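Local coordinates for lysin (Bacillus phage PBC5, PDB 6ILU), which probably binds the bacterial cell wall through tandem SH3b-type beta domains, directing the phage endolysin to its target, at residues Tyr80-Lys85 / Gly120-Gly125. Residues are numbered along the deposited sequence; the frame is centred on the assembly and turned at random.
With EDO (1,2-ethanediol), chain H; EDO (1,2-ethanediol), chain K; SO4 (sulfate ion), chain G; SO4 (sulfate ion), chain D.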
# COMPACT_ATOMS: atom_id res chain seq x y z
N TYR A 80 -3.50 5.47 -0.05
CA TYR A 80 -4.94 5.37 0.10
C TYR A 80 -5.29 5.25 1.58
O TYR A 80 -4.56 4.65 2.36
CB TYR A 80 -5.48 4.19 -0.70
CG TYR A 80 -5.43 4.38 -2.20
CD1 TYR A 80 -5.08 5.61 -2.77
CD2 TYR A 80 -5.77 3.32 -3.05
CE1 TYR A 80 -5.09 5.77 -4.15
CE2 TYR A 80 -5.76 3.47 -4.39
CZ TYR A 80 -5.41 4.69 -4.95
OH TYR A 80 -5.40 4.82 -6.32
N LYS A 81 -6.40 5.88 1.96
CA LYS A 81 -6.85 5.96 3.35
C LYS A 81 -8.02 5.01 3.59
O LYS A 81 -8.99 4.96 2.80
CB LYS A 81 -7.27 7.40 3.71
CG LYS A 81 -6.17 8.40 3.37
CD LYS A 81 -5.05 8.28 4.36
CE LYS A 81 -3.92 9.25 3.99
NZ LYS A 81 -2.87 9.25 5.03
N VAL A 82 -7.90 4.26 4.69
CA VAL A 82 -8.88 3.23 5.04
C VAL A 82 -9.70 3.70 6.22
O VAL A 82 -9.13 4.05 7.27
CB VAL A 82 -8.16 1.88 5.36
CG1 VAL A 82 -9.19 0.75 5.64
CG2 VAL A 82 -7.22 1.45 4.18
N ARG A 83 -11.03 3.72 6.07
CA ARG A 83 -11.91 4.17 7.16
C ARG A 83 -13.04 3.19 7.34
O ARG A 83 -13.58 2.71 6.35
CB ARG A 83 -12.47 5.55 6.87
CG ARG A 83 -11.42 6.66 6.88
CD ARG A 83 -12.11 7.95 6.43
NE ARG A 83 -11.19 9.09 6.36
CZ ARG A 83 -10.53 9.45 5.27
NH1 ARG A 83 -10.65 8.75 4.14
NH2 ARG A 83 -9.73 10.52 5.30
N SER A 84 -13.40 2.90 8.58
CA SER A 84 -14.63 2.12 8.82
C SER A 84 -15.85 2.72 8.13
O SER A 84 -16.00 3.96 8.05
CB SER A 84 -14.90 2.00 10.33
OG SER A 84 -16.12 1.31 10.56
N LYS A 85 -16.76 1.85 7.66
CA LYS A 85 -18.05 2.32 7.16
C LYS A 85 -19.01 2.62 8.31
O LYS A 85 -20.07 3.18 8.08
CB LYS A 85 -18.71 1.29 6.22
CG LYS A 85 -18.01 1.12 4.87
CD LYS A 85 -18.80 0.15 3.99
CE LYS A 85 -18.13 -0.01 2.62
NZ LYS A 85 -18.85 -1.09 1.82
N GLY A 120 -9.72 -9.44 -1.37
CA GLY A 120 -10.85 -8.78 -0.74
C GLY A 120 -10.58 -8.29 0.67
O GLY A 120 -11.54 -7.97 1.42
N TYR A 121 -9.31 -8.26 1.06
CA TYR A 121 -8.91 -7.77 2.39
C TYR A 121 -7.86 -6.70 2.21
O TYR A 121 -7.04 -6.79 1.30
CB TYR A 121 -8.28 -8.87 3.25
CG TYR A 121 -9.28 -9.91 3.75
CD1 TYR A 121 -9.57 -9.98 5.10
CD2 TYR A 121 -9.85 -10.83 2.87
CE1 TYR A 121 -10.49 -10.93 5.56
CE2 TYR A 121 -10.79 -11.77 3.34
CZ TYR A 121 -11.07 -11.80 4.69
OH TYR A 121 -11.94 -12.72 5.21
N VAL A 122 -7.84 -5.76 3.15
CA VAL A 122 -6.82 -4.70 3.15
C VAL A 122 -6.05 -4.71 4.46
O VAL A 122 -6.63 -4.92 5.54
CB VAL A 122 -7.47 -3.31 2.86
CG1 VAL A 122 -8.62 -2.93 3.90
CG2 VAL A 122 -6.40 -2.19 2.81
N ASP A 123 -4.73 -4.59 4.34
CA ASP A 123 -3.85 -4.53 5.49
C ASP A 123 -3.78 -3.07 5.92
O ASP A 123 -3.32 -2.22 5.14
CB ASP A 123 -2.45 -5.10 5.10
CG ASP A 123 -1.47 -5.16 6.25
OD1 ASP A 123 -1.82 -4.79 7.39
OD2 ASP A 123 -0.30 -5.54 5.99
N ILE A 124 -4.18 -2.78 7.16
CA ILE A 124 -4.10 -1.41 7.65
C ILE A 124 -2.79 -1.12 8.40
O ILE A 124 -2.64 -0.07 9.04
CB ILE A 124 -5.29 -1.07 8.60
CG1 ILE A 124 -5.36 -2.11 9.73
CG2 ILE A 124 -6.55 -1.03 7.77
CD1 ILE A 124 -6.27 -1.66 10.98
N GLY A 125 -1.84 -2.04 8.30
CA GLY A 125 -0.53 -1.89 8.91
C GLY A 125 -0.43 -2.74 10.16
O GLY A 125 -1.44 -2.97 10.84
C1 EDO H . 2.53 -4.17 6.89
O1 EDO H . 1.52 -4.79 7.70
C2 EDO H . 3.67 -3.63 7.74
O2 EDO H . 3.21 -3.04 8.95
C1 EDO K . -11.37 12.27 8.22
O1 EDO K . -12.14 11.09 8.49
C2 EDO K . -10.03 12.18 8.93
O2 EDO K . -9.01 12.10 7.92
S SO4 G . -17.50 1.53 -1.44
O1 SO4 G . -16.38 1.58 -0.50
O2 SO4 G . -17.03 1.27 -2.81
O3 SO4 G . -18.21 2.81 -1.40
O4 SO4 G . -18.41 0.47 -1.03
S SO4 D . 1.14 9.70 5.69
O1 SO4 D . 2.16 9.22 4.75
O2 SO4 D . 1.72 10.74 6.54
O3 SO4 D . 0.66 8.61 6.52
O4 SO4 D . 0.01 10.28 4.97
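Val82 meets Val122 and Ile124 in a small, wholly apolar contact between strand 75-84, part of the larger antiparallel sheet, and the end of strand 121-123 with the residue after it. Strand 121-123 is the middle strand of a three-stranded sheet. This packing is consistent with the core of a small SH3b-type barrel. The nearest CA atoms, those of Val82 and Ile124, are 7.2 Å apart, and no hydrogen bond joins the two segments.

Both methyls of Val82 are engaged. With chi1 at -176°, CG1 is anti to the backbone N and CG2 beside it. This rotation brings CG1 to 3.8 Å from Ile124 CG2 and 4.1 Å from Val122 CG1. CG2 meets Val122 CG2 at 4.0 Å. The Val82 and Val122 side chains lie alongside one another, pointing opposite ways; that of Ile124 is roughly perpendicular to Val82. Val135 also touches Val82, and Ile130 touches Ile124.

The CB of Asp123, between the two apolar residues, is directed away from strand 75-84. Its OD1 accepts from Gly125 N at 2.9 Å, forming an Asx turn, and approach is from above the carboxylate plane. Arg128 N also donates to this OD1.

All three touching residues are buried, so cohesion here rests on methyl packing and exclusion of water. The side-chain polar bonds belong to neighbouring residues, while the backbone of Val82 pairs with Tyr112.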